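Local coordinates for protein phosphoribosylaminoimidazole-succinocarboxamide synthase (PDB 4O7W) that catalyses the ATP-dependent joining of L-aspartate to carboxyaminoimidazole ribonucleotide, a step of de novo purine biosynthesis that yields SAICAR, at residues H63-H68 with A153-E158; V92-A97 with P113-E118; I169-F174 with C197-A202. One frame throughout, in Å; residues are numbered along the deposited sequence.

In the fold
Along the chain, the segments of contact 2 (92-97 with 113-118) fall between those of contact 1 (63-68 with 153-158), and contact 3 (169-174 with 197-202) comes after both. Contacts 2 and 3 belong to one antiparallel sheet, in which strands 84-93 and 169-180 are neighbours, and their centres lie about 11 Å apart. Contact 1 joins the loop between helix 45-62 and strand 69-72 to helix 143-165; its centre is about 16 Å from that of contact 2 and about 17 Å from that of contact 3. N157 of the helix packs on both sheet contacts. H68 meets ATP, whereas contacts 2 and 3 share the thymidine diphosphate, so two bound nucleotides are reached.

Contact 1: H63-H68 with A153-E158; sequences HGIKTH and ALKVNE. With ATP (adenosine-5'-triphosphate), chain C.
I65 and K155 form a small, partly buried loop-to-helix contact, in which a Schellman motif at the end of helix 45-62 leads the chain past helix 143-165. The motif is set by G64 at positive phi (83°), with I65 N bonded to L60 O and G64 N to E61 O. I65 then points toward helix 143-165, and its CD1 meets K155 CD at 3.5 Å. The two side chains slide past each other in opposite directions, I65 covering the aliphatic run of the lysine. Deeper in, I65 CG2 meets V156 CG2 at 4.1 Å, the side chains crossing at about a right angle; L60 packs against both residues, and V156 also touches F174 and L176 of strand 169-180. At the other end of the loop H68 serves the nucleotide. Its ND1 accepts a bond of 2.8 Å from ATP N6, which lies at the edge of the imidazole and in its plane, while F57 stands edge-to-face with the same ring. A chi1 of 70° places CG between the backbone N and the carbonyl carbon, and chi2 turns ND1 to the adenine amino group. A leucine in place of this histidine would probably leave ATP N6 without its acceptor here and weaken the hold on the adenine edge. K155 leaves the helix with CG anti to its own N (chi1 -179°) and stays extended, which carries NZ to the end of helix 45-62, where it donates to H63 O at 3.0 Å, nearly in line with the C=O.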
loop_
_atom_site.group_PDB
_atom_site.type_symbol
_atom_site.label_atom_id
_atom_site.label_comp_id
_atom_site.label_asym_id
_atom_site.label_seq_id
_atom_site.Cartn_x
_atom_site.Cartn_y
_atom_site.Cartn_z
ATOM N N HIS A 63 10.710 -23.427 -16.903
ATOM C CA HIS A 63 10.663 -23.584 -15.459
ATOM C C HIS A 63 9.272 -23.791 -14.943
ATOM O O HIS A 63 9.041 -23.777 -13.735
ATOM C CB HIS A 63 11.350 -22.409 -14.788
ATOM C CG HIS A 63 12.851 -22.502 -14.815
ATOM N ND1 HIS A 63 13.582 -22.149 -15.891
ATOM C CD2 HIS A 63 13.750 -22.956 -13.862
ATOM C CE1 HIS A 63 14.891 -22.353 -15.626
ATOM N NE2 HIS A 63 14.987 -22.853 -14.388
ATOM N N GLY A 64 8.329 -23.978 -15.859
ATOM C CA GLY A 64 6.955 -24.302 -15.494
ATOM C C GLY A 64 6.080 -23.107 -15.140
ATOM O O GLY A 64 5.086 -23.275 -14.441
ATOM N N ILE A 65 6.465 -21.908 -15.606
ATOM C CA ILE A 65 5.643 -20.702 -15.466
ATOM C C ILE A 65 4.718 -20.569 -16.678
ATOM O O ILE A 65 5.191 -20.489 -17.805
ATOM C CB ILE A 65 6.497 -19.398 -15.343
ATOM C CG1 ILE A 65 7.484 -19.462 -14.158
ATOM C CG2 ILE A 65 5.595 -18.170 -15.219
ATOM C CD1 ILE A 65 6.827 -19.631 -12.798
ATOM N N LYS A 66 3.411 -20.531 -16.444
ATOM C CA LYS A 66 2.441 -20.336 -17.524
ATOM C C LYS A 66 2.458 -18.884 -17.987
ATOM O O LYS A 66 2.133 -17.999 -17.206
ATOM C CB LYS A 66 1.029 -20.638 -17.026
ATOM C CG LYS A 66 0.613 -22.083 -17.078
ATOM C CD LYS A 66 -0.883 -22.163 -17.370
ATOM C CE LYS A 66 -1.422 -23.541 -17.034
ATOM N NZ LYS A 66 -1.581 -23.651 -15.559
ATOM N N THR A 67 2.814 -18.643 -19.248
ATOM C CA THR A 67 2.885 -17.288 -19.783
ATOM C C THR A 67 2.010 -17.172 -21.021
ATOM O O THR A 67 1.591 -18.174 -21.587
ATOM C CB THR A 67 4.320 -16.871 -20.191
ATOM O OG1 THR A 67 4.610 -17.353 -21.505
ATOM C CG2 THR A 67 5.380 -17.384 -19.214
ATOM N N HIS A 68 1.758 -15.944 -21.466
ATOM C CA HIS A 68 0.955 -15.752 -22.661
ATOM C C HIS A 68 1.727 -15.952 -23.948
ATOM O O HIS A 68 1.145 -15.889 -25.027
ATOM C CB HIS A 68 0.282 -14.381 -22.630
ATOM C CG HIS A 68 1.236 -13.216 -22.806
ATOM N ND1 HIS A 68 0.816 -11.998 -23.203
ATOM C CD2 HIS A 68 2.621 -13.121 -22.649
ATOM C CE1 HIS A 68 1.862 -11.155 -23.279
ATOM N NE2 HIS A 68 2.970 -11.840 -22.937
ATOM N N ALA A 153 4.846 -14.526 -8.978
ATOM C CA ALA A 153 5.803 -13.424 -9.061
ATOM C C ALA A 153 7.111 -13.760 -8.332
ATOM O O ALA A 153 8.191 -13.492 -8.848
ATOM C CB ALA A 153 5.197 -12.130 -8.522
ATOM N N LEU A 154 6.993 -14.345 -7.139
ATOM C CA LEU A 154 8.149 -14.719 -6.332
ATOM C C LEU A 154 8.951 -15.870 -6.967
ATOM O O LEU A 154 10.188 -15.904 -6.878
ATOM C CB LEU A 154 7.701 -15.070 -4.906
ATOM C CG LEU A 154 7.273 -13.905 -4.001
ATOM C CD1 LEU A 154 6.760 -14.436 -2.664
ATOM C CD2 LEU A 154 8.420 -12.921 -3.779
ATOM N N LYS A 155 8.253 -16.803 -7.613
ATOM C CA LYS A 155 8.937 -17.867 -8.369
ATOM C C LYS A 155 9.665 -17.278 -9.588
ATOM O O LYS A 155 10.837 -17.599 -9.833
ATOM C CB LYS A 155 7.960 -18.980 -8.764
ATOM C CG LYS A 155 8.615 -20.117 -9.531
ATOM C CD LYS A 155 7.667 -21.282 -9.790
ATOM C CE LYS A 155 8.339 -22.232 -10.789
ATOM N NZ LYS A 155 7.551 -23.443 -11.143
ATOM N N VAL A 156 8.989 -16.383 -10.314
ATOM C CA VAL A 156 9.607 -15.671 -11.444
ATOM C C VAL A 156 10.881 -14.944 -10.987
ATOM O O VAL A 156 11.947 -15.046 -11.627
ATOM C CB VAL A 156 8.623 -14.681 -12.106
ATOM C CG1 VAL A 156 9.346 -13.783 -13.105
ATOM C CG2 VAL A 156 7.458 -15.424 -12.769
ATOM N N ASN A 157 10.773 -14.228 -9.867
ATOM C CA ASN A 157 11.922 -13.560 -9.262
ATOM C C ASN A 157 13.135 -14.480 -9.085
ATOM O O ASN A 157 14.229 -14.142 -9.525
ATOM C CB ASN A 157 11.542 -12.961 -7.918
ATOM C CG ASN A 157 12.664 -12.129 -7.321
ATOM O OD1 ASN A 157 13.336 -11.367 -8.032
ATOM N ND2 ASN A 157 12.865 -12.255 -6.005
ATOM N N GLU A 158 12.922 -15.639 -8.459
ATOM C CA GLU A 158 14.003 -16.592 -8.171
ATOM C C GLU A 158 14.691 -17.012 -9.455
ATOM O O GLU A 158 15.906 -16.933 -9.561
ATOM C CB GLU A 158 13.483 -17.829 -7.419
ATOM C CG GLU A 158 13.043 -17.549 -5.991
ATOM C CD GLU A 158 14.128 -16.871 -5.160
ATOM O OE1 GLU A 158 13.981 -15.669 -4.815
ATOM O OE2 GLU A 158 15.145 -17.544 -4.865
HETATM P PG ATP C . -1.812 0.462 -19.831
HETATM O O1G ATP C . -2.756 1.594 -19.492
HETATM O O2G ATP C . -2.346 -0.479 -20.876
HETATM O O3G ATP C . -1.181 -0.204 -18.635
HETATM P PB ATP C . -0.207 1.111 -22.098
HETATM O O1B ATP C . -1.446 1.455 -22.885
HETATM O O2B ATP C . 1.044 1.944 -22.252
HETATM O O3B ATP C . -0.554 1.186 -20.526
HETATM P PA ATP C . 1.273 -0.919 -23.459
HETATM O O1A ATP C . 2.408 -1.594 -22.732
HETATM O O2A ATP C . 1.627 0.182 -24.432
HETATM O O3A ATP C . 0.184 -0.439 -22.362
HETATM O "O5'" ATP C . 0.452 -2.028 -24.305
HETATM C "C5'" ATP C . 0.163 -3.334 -23.787
HETATM C "C4'" ATP C . -1.281 -3.429 -23.284
HETATM O "O4'" ATP C . -1.820 -4.748 -23.492
HETATM C "C3'" ATP C . -1.363 -3.227 -21.788
HETATM O "O3'" ATP C . -2.655 -2.679 -21.529
HETATM C "C2'" ATP C . -1.290 -4.641 -21.228
HETATM O "O2'" ATP C . -1.831 -4.754 -19.919
HETATM C "C1'" ATP C . -2.108 -5.409 -22.247
HETATM N N9 ATP C . -1.725 -6.842 -22.352
HETATM C C8 ATP C . -0.496 -7.371 -22.202
HETATM N N7 ATP C . -0.518 -8.709 -22.385
HETATM C C5 ATP C . -1.791 -9.060 -22.682
HETATM C C6 ATP C . -2.540 -10.310 -22.996
HETATM N N6 ATP C . -1.928 -11.511 -23.052
HETATM N N1 ATP C . -3.875 -10.213 -23.213
HETATM C C2 ATP C . -4.533 -9.044 -23.178
HETATM N N3 ATP C . -3.919 -7.885 -22.913
HETATM C C4 ATP C . -2.583 -7.823 -22.658
HETATM O O HOH W 1 5.070 -23.292 -11.575
#

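Contact 2: V92-A97 with P113-E118; sequences VRNVVA and PEPIVE. With TYD (thymidine-5'-diphosphate), chain B.
R93 and I116 form a hydrogen-bonded antiparallel pair, R93 N reaching I116 O at 2.8 Å and I116 N reaching R93 O at 2.9 Å; V92 and V117 make the adjoining non-hydrogen-bonded pair. V92 CG1 touches P115 CB at 4.3 Å on the side where N157 of helix 143-165 packs. N94, where the first strand turns a corner, brings OD1 up to the P115 ring carbons, but its amide is held elsewhere: OD1 takes a bond from N157 ND2 and ND2 donates to L171 O. R93 carries the polar part of the contact. Its chain bends at chi3 (71°), turning the guanidinium so that NH1 forms a salt bridge with E118 OE1 at 2.8 Å. The carboxylate oxygen lies near the guanidinium plane, yet NH1 stands 33° out of the carboxylate plane on its syn side. Y120 OH is a second partner of OE1, helping to fix the carboxylate. R93 also grips the ligand with both terminal nitrogens, NH1 to TYD O2A at 2.9 Å and NH2 to TYD O1A at 2.6 Å, while TYD C5' lies over one guanidinium face. The second subunit packs against strand 111-121, N132 of that subunit bonding to V117 O. An arginine giving NH1 and NH2 to two oxygens of one phosphate, braced by a carboxylate, is characteristic of a phosphate-binding site, here on strand 84-93, between strands 111-121 and 169-180 of the sheet.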
loop_
_atom_site.group_PDB
_atom_site.type_symbol
_atom_site.label_atom_id
_atom_site.label_comp_id
_atom_site.label_asym_id
_atom_site.label_seq_id
_atom_site.Cartn_x
_atom_site.Cartn_y
_atom_site.Cartn_z
ATOM N N VAL A 92 8.091 -6.817 -7.831
ATOM C CA VAL A 92 8.947 -7.598 -6.939
ATOM C C VAL A 92 10.283 -6.856 -6.792
ATOM O O VAL A 92 10.824 -6.368 -7.777
ATOM C CB VAL A 92 9.194 -9.021 -7.501
ATOM C CG1 VAL A 92 9.984 -9.865 -6.516
ATOM C CG2 VAL A 92 7.885 -9.707 -7.855
ATOM N N ARG A 93 10.781 -6.732 -5.561
ATOM C CA ARG A 93 11.968 -5.919 -5.281
ATOM C C ARG A 93 12.981 -6.708 -4.418
ATOM O O ARG A 93 12.622 -7.237 -3.365
ATOM C CB ARG A 93 11.554 -4.587 -4.610
ATOM C CG ARG A 93 10.164 -4.071 -5.041
ATOM C CD ARG A 93 9.798 -2.681 -4.501
ATOM N NE ARG A 93 10.588 -1.652 -5.161
ATOM C CZ ARG A 93 10.125 -0.630 -5.875
ATOM N NH1 ARG A 93 8.821 -0.391 -6.031
ATOM N NH2 ARG A 93 11.004 0.174 -6.442
ATOM N N ASN A 94 14.227 -6.805 -4.895
ATOM C CA ASN A 94 15.334 -7.462 -4.172
ATOM C C ASN A 94 16.286 -6.455 -3.539
ATOM O O ASN A 94 16.873 -6.710 -2.478
ATOM C CB ASN A 94 16.125 -8.376 -5.111
ATOM C CG ASN A 94 15.242 -9.396 -5.801
ATOM O OD1 ASN A 94 14.531 -10.155 -5.136
ATOM N ND2 ASN A 94 15.253 -9.401 -7.137
ATOM N N VAL A 95 16.447 -5.321 -4.220
ATOM C CA VAL A 95 17.367 -4.273 -3.824
ATOM C C VAL A 95 16.596 -2.949 -3.863
ATOM O O VAL A 95 15.797 -2.721 -4.786
ATOM C CB VAL A 95 18.573 -4.242 -4.788
ATOM C CG1 VAL A 95 19.424 -2.994 -4.586
ATOM C CG2 VAL A 95 19.413 -5.508 -4.615
ATOM N N VAL A 96 16.823 -2.102 -2.860
ATOM C CA VAL A 96 16.166 -0.790 -2.738
ATOM C C VAL A 96 16.564 0.143 -3.887
ATOM O O VAL A 96 17.762 0.385 -4.143
ATOM C CB VAL A 96 16.459 -0.144 -1.360
ATOM C CG1 VAL A 96 15.896 1.271 -1.266
ATOM C CG2 VAL A 96 15.884 -1.017 -0.248
ATOM N N ALA A 97 15.542 0.625 -4.594
ATOM C CA ALA A 97 15.693 1.567 -5.702
ATOM C C ALA A 97 14.330 2.186 -5.986
ATOM O O ALA A 97 13.303 1.721 -5.470
ATOM C CB ALA A 97 16.220 0.854 -6.946
ATOM N N PRO A 113 16.320 -8.106 3.123
ATOM C CA PRO A 113 16.500 -9.418 3.770
ATOM C C PRO A 113 15.681 -10.506 3.084
ATOM O O PRO A 113 16.038 -11.682 3.149
ATOM C CB PRO A 113 16.012 -9.191 5.216
ATOM C CG PRO A 113 15.161 -7.949 5.174
ATOM C CD PRO A 113 15.663 -7.120 4.012
ATOM N N GLU A 114 14.593 -10.103 2.426
ATOM C CA GLU A 114 13.824 -10.987 1.572
ATOM C C GLU A 114 13.056 -10.128 0.546
ATOM O O GLU A 114 12.914 -8.918 0.728
ATOM C CB GLU A 114 12.882 -11.899 2.393
ATOM C CG GLU A 114 11.770 -11.194 3.163
ATOM C CD GLU A 114 12.237 -10.528 4.454
ATOM O OE1 GLU A 114 11.843 -9.362 4.700
ATOM O OE2 GLU A 114 13.000 -11.165 5.226
ATOM N N PRO A 115 12.572 -10.747 -0.538
ATOM C CA PRO A 115 11.936 -9.927 -1.573
ATOM C C PRO A 115 10.654 -9.225 -1.096
ATOM O O PRO A 115 9.954 -9.724 -0.213
ATOM C CB PRO A 115 11.647 -10.932 -2.696
ATOM C CG PRO A 115 12.500 -12.139 -2.387
ATOM C CD PRO A 115 12.606 -12.177 -0.897
ATOM N N ILE A 116 10.397 -8.040 -1.642
ATOM C CA ILE A 116 9.151 -7.315 -1.401
ATOM C C ILE A 116 8.241 -7.443 -2.623
ATOM O O ILE A 116 8.693 -7.315 -3.752
ATOM C CB ILE A 116 9.435 -5.826 -1.080
ATOM C CG1 ILE A 116 10.084 -5.714 0.300
ATOM C CG2 ILE A 116 8.164 -4.988 -1.172
ATOM C CD1 ILE A 116 10.511 -4.311 0.671
ATOM N N VAL A 117 6.965 -7.713 -2.401
ATOM C CA VAL A 117 5.985 -7.692 -3.496
ATOM C C VAL A 117 5.041 -6.528 -3.228
ATOM O O VAL A 117 4.537 -6.382 -2.110
ATOM C CB VAL A 117 5.161 -8.998 -3.588
ATOM C CG1 VAL A 117 4.272 -8.986 -4.831
ATOM C CG2 VAL A 117 6.069 -10.219 -3.596
ATOM N N GLU A 118 4.820 -5.706 -4.244
ATOM C CA GLU A 118 3.902 -4.572 -4.152
ATOM C C GLU A 118 2.873 -4.693 -5.266
ATOM O O GLU A 118 3.197 -5.076 -6.404
ATOM C CB GLU A 118 4.644 -3.240 -4.264
ATOM C CG GLU A 118 5.698 -2.990 -3.180
ATOM C CD GLU A 118 6.555 -1.763 -3.456
ATOM O OE1 GLU A 118 6.581 -1.279 -4.612
ATOM O OE2 GLU A 118 7.223 -1.277 -2.521
HETATM P PA TYD B . 9.176 1.752 -9.030
HETATM O O1A TYD B . 10.475 1.970 -8.314
HETATM O O2A TYD B . 7.992 1.399 -8.154
HETATM O O3A TYD B . 8.699 3.018 -9.892
HETATM P PB TYD B . 9.553 4.001 -10.846
HETATM O O1B TYD B . 10.890 4.217 -10.174
HETATM O O2B TYD B . 9.688 3.235 -12.145
HETATM O O3B TYD B . 8.654 5.196 -10.964
HETATM O "O5'" TYD B . 9.409 0.633 -10.140
HETATM C "C5'" TYD B . 9.761 -0.684 -9.750
HETATM C "C4'" TYD B . 10.132 -1.550 -10.956
HETATM O "O4'" TYD B . 8.936 -1.944 -11.627
HETATM C "C3'" TYD B . 11.014 -0.855 -11.998
HETATM O "O3'" TYD B . 11.868 -1.842 -12.566
HETATM C "C2'" TYD B . 10.061 -0.401 -13.080
HETATM C "C1'" TYD B . 8.908 -1.393 -12.952
HETATM N N1 TYD B . 7.597 -0.769 -13.164
HETATM C C2 TYD B . 7.101 -0.576 -14.490
HETATM O O2 TYD B . 7.775 -0.935 -15.470
HETATM N N3 TYD B . 5.895 -0.021 -14.690
HETATM C C4 TYD B . 5.128 0.346 -13.641
HETATM O O4 TYD B . 4.007 0.844 -13.830
HETATM C C5 TYD B . 5.600 0.141 -12.241
HETATM C C5M TYD B . 4.762 0.538 -11.038
HETATM C C6 TYD B . 6.859 -0.428 -12.084
#

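Contact 3: I169-F174 with C197-A202; sequences IILVDF and CRFWDA. With TYD (thymidine-5'-diphosphate), chain B.
D173 and R198 cross with carboxylate and guanidinium planes 65° apart, yet D173 OD2 lies almost in the guanidinium plane and accepts from R198 NH1 at 2.9 Å through its syn lone pair, making a salt bridge. The arginine is extended from CG to NE, and NH1 bonds TYD O1A while NH2 reaches TYD O1B at 2.8 Å. NE pairs with D211, so three groups fix how the guanidinium is turned. The other oxygen of the aspartate, OD1, accepts from TYD O3' at 2.7 Å; D173 thus both orients the arginine and holds the sugar. On the same face V172 sets CG2 over the face of the W200 indole, 3.5 Å from the centroid of the five-membered ring and 15° off its normal, a CH-pi contact. Toward helices 143-165 and 220-232, L171 and F199 lie side by side pointing the same way, L171 CD1 3.8 Å from F199 CE1, and I169 CG2 touches F199 CB at 3.8 Å. The strands run antiparallel at 170°, I170 N bonded to W200 O at 2.7 Å and W200 N to I170 O. V172 and D173 both face R198, V172 N bonding R198 O and R198 N bonding D173 O, a classic beta bulge. The pair presents its apolar face to the helices, while an Asp-Arg couple at its classic bulge forms part of the thymidine diphosphate site.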
loop_
_atom_site.group_PDB
_atom_site.type_symbol
_atom_site.label_atom_id
_atom_site.label_comp_id
_atom_site.label_asym_id
_atom_site.label_seq_id
_atom_site.Cartn_x
_atom_site.Cartn_y
_atom_site.Cartn_z
ATOM N N ILE A 169 24.643 -10.004 -13.713
ATOM C CA ILE A 169 23.588 -8.977 -13.646
ATOM C C ILE A 169 22.754 -9.147 -12.380
ATOM O O ILE A 169 22.288 -10.239 -12.069
ATOM C CB ILE A 169 22.688 -8.987 -14.905
ATOM C CG1 ILE A 169 23.506 -8.613 -16.144
ATOM C CG2 ILE A 169 21.497 -8.040 -14.753
ATOM C CD1 ILE A 169 22.963 -9.211 -17.429
ATOM N N ILE A 170 22.594 -8.054 -11.652
ATOM C CA ILE A 170 21.749 -8.009 -10.478
ATOM C C ILE A 170 20.350 -7.569 -10.874
ATOM O O ILE A 170 20.157 -6.497 -11.467
ATOM C CB ILE A 170 22.307 -7.052 -9.410
ATOM C CG1 ILE A 170 23.729 -7.491 -9.000
ATOM C CG2 ILE A 170 21.383 -7.030 -8.203
ATOM C CD1 ILE A 170 24.510 -6.410 -8.265
ATOM N N LEU A 171 19.379 -8.413 -10.562
ATOM C CA LEU A 171 17.983 -8.072 -10.760
ATOM C C LEU A 171 17.530 -7.289 -9.536
ATOM O O LEU A 171 17.282 -7.858 -8.471
ATOM C CB LEU A 171 17.141 -9.328 -10.972
ATOM C CG LEU A 171 15.624 -9.147 -11.138
ATOM C CD1 LEU A 171 15.273 -8.376 -12.410
ATOM C CD2 LEU A 171 14.958 -10.518 -11.120
ATOM N N VAL A 172 17.443 -5.977 -9.696
ATOM C CA VAL A 172 17.158 -5.081 -8.589
ATOM C C VAL A 172 15.664 -5.136 -8.217
ATOM O O VAL A 172 15.316 -5.325 -7.052
ATOM C CB VAL A 172 17.611 -3.650 -8.947
ATOM C CG1 VAL A 172 16.997 -2.607 -8.013
ATOM C CG2 VAL A 172 19.135 -3.579 -8.956
ATOM N N ASP A 173 14.804 -4.981 -9.226
ATOM C CA ASP A 173 13.351 -5.084 -9.076
ATOM C C ASP A 173 12.762 -5.214 -10.468
ATOM O O ASP A 173 13.501 -5.116 -11.449
ATOM C CB ASP A 173 12.762 -3.865 -8.344
ATOM C CG ASP A 173 13.068 -2.546 -9.044
ATOM O OD1 ASP A 173 13.199 -2.526 -10.275
ATOM O OD2 ASP A 173 13.156 -1.515 -8.355
ATOM N N PHE A 174 11.452 -5.441 -10.552
ATOM C CA PHE A 174 10.774 -5.581 -11.844
ATOM C C PHE A 174 9.268 -5.612 -11.659
ATOM O O PHE A 174 8.771 -5.835 -10.547
ATOM C CB PHE A 174 11.235 -6.852 -12.595
ATOM C CG PHE A 174 10.939 -8.149 -11.869
ATOM C CD1 PHE A 174 9.815 -8.904 -12.197
ATOM C CD2 PHE A 174 11.798 -8.626 -10.888
ATOM C CE1 PHE A 174 9.537 -10.105 -11.558
ATOM C CE2 PHE A 174 11.527 -9.833 -10.231
ATOM C CZ PHE A 174 10.389 -10.570 -10.560
ATOM N N CYS A 197 12.155 -3.761 -15.805
ATOM C CA CYS A 197 13.048 -4.323 -14.780
ATOM C C CYS A 197 14.186 -3.370 -14.474
ATOM O O CYS A 197 14.567 -2.570 -15.325
ATOM C CB CYS A 197 13.714 -5.596 -15.285
ATOM S SG CYS A 197 12.647 -6.902 -15.900
ATOM N N ARG A 198 14.744 -3.469 -13.270
ATOM C CA ARG A 198 16.061 -2.874 -12.997
ATOM C C ARG A 198 17.136 -3.945 -13.043
ATOM O O ARG A 198 17.062 -4.963 -12.326
ATOM C CB ARG A 198 16.097 -2.093 -11.679
ATOM C CG ARG A 198 15.403 -0.738 -11.761
ATOM C CD ARG A 198 15.593 0.138 -10.529
ATOM N NE ARG A 198 15.000 1.466 -10.756
ATOM C CZ ARG A 198 13.783 1.846 -10.363
ATOM N NH1 ARG A 198 12.986 1.041 -9.656
ATOM N NH2 ARG A 198 13.360 3.063 -10.658
ATOM N N PHE A 199 18.106 -3.712 -13.925
ATOM C CA PHE A 199 19.277 -4.558 -14.104
ATOM C C PHE A 199 20.525 -3.740 -13.795
ATOM O O PHE A 199 20.792 -2.740 -14.472
ATOM C CB PHE A 199 19.394 -5.027 -15.561
ATOM C CG PHE A 199 18.215 -5.819 -16.077
ATOM C CD1 PHE A 199 17.703 -6.909 -15.366
ATOM C CD2 PHE A 199 17.656 -5.510 -17.320
ATOM C CE1 PHE A 199 16.635 -7.643 -15.871
ATOM C CE2 PHE A 199 16.592 -6.246 -17.831
ATOM C CZ PHE A 199 16.079 -7.316 -17.113
ATOM N N TRP A 200 21.293 -4.162 -12.792
ATOM C CA TRP A 200 22.597 -3.549 -12.498
ATOM C C TRP A 200 23.733 -4.483 -12.794
ATOM O O TRP A 200 23.669 -5.673 -12.455
ATOM C CB TRP A 200 22.713 -3.162 -11.032
ATOM C CG TRP A 200 21.843 -2.026 -10.584
ATOM C CD1 TRP A 200 21.005 -1.215 -11.362
ATOM C CD2 TRP A 200 21.744 -1.488 -9.221
ATOM N NE1 TRP A 200 20.386 -0.270 -10.585
ATOM C CE2 TRP A 200 20.788 -0.376 -9.288
ATOM C CE3 TRP A 200 22.308 -1.823 -7.991
ATOM C CZ2 TRP A 200 20.432 0.358 -8.158
ATOM C CZ3 TRP A 200 21.947 -1.074 -6.862
ATOM C CH2 TRP A 200 21.024 -0.014 -6.944
ATOM N N ASP A 201 24.804 -3.960 -13.383
ATOM C CA ASP A 201 26.028 -4.745 -13.517
ATOM C C ASP A 201 26.526 -5.137 -12.125
ATOM O O ASP A 201 26.624 -4.275 -11.248
ATOM C CB ASP A 201 27.132 -3.970 -14.223
ATOM C CG ASP A 201 28.431 -4.751 -14.246
ATOM O OD1 ASP A 201 28.560 -5.635 -15.105
ATOM O OD2 ASP A 201 29.291 -4.523 -13.369
ATOM N N ALA A 202 26.836 -6.422 -11.933
ATOM C CA ALA A 202 27.271 -6.926 -10.615
ATOM C C ALA A 202 28.555 -6.256 -10.104
ATOM O O ALA A 202 28.655 -5.925 -8.921
ATOM C CB ALA A 202 27.411 -8.446 -10.617
HETATM P PA TYD B . 9.176 1.752 -9.030
HETATM O O1A TYD B . 10.475 1.970 -8.314
HETATM O O2A TYD B . 7.992 1.399 -8.154
HETATM O O3A TYD B . 8.699 3.018 -9.892
HETATM P PB TYD B . 9.553 4.001 -10.846
HETATM O O1B TYD B . 10.890 4.217 -10.174
HETATM O O2B TYD B . 9.688 3.235 -12.145
HETATM O O3B TYD B . 8.654 5.196 -10.964
HETATM O "O5'" TYD B . 9.409 0.633 -10.140
HETATM C "C5'" TYD B . 9.761 -0.684 -9.750
HETATM C "C4'" TYD B . 10.132 -1.550 -10.956
HETATM O "O4'" TYD B . 8.936 -1.944 -11.627
HETATM C "C3'" TYD B . 11.014 -0.855 -11.998
HETATM O "O3'" TYD B . 11.868 -1.842 -12.566
HETATM C "C2'" TYD B . 10.061 -0.401 -13.080
HETATM C "C1'" TYD B . 8.908 -1.393 -12.952
HETATM N N1 TYD B . 7.597 -0.769 -13.164
HETATM C C2 TYD B . 7.101 -0.576 -14.490
HETATM O O2 TYD B . 7.775 -0.935 -15.470
HETATM N N3 TYD B . 5.895 -0.021 -14.690
HETATM C C4 TYD B . 5.128 0.346 -13.641
HETATM O O4 TYD B . 4.007 0.844 -13.830
HETATM C C5 TYD B . 5.600 0.141 -12.241
HETATM C C5M TYD B . 4.762 0.538 -11.038
HETATM C C6 TYD B . 6.859 -0.428 -12.084
#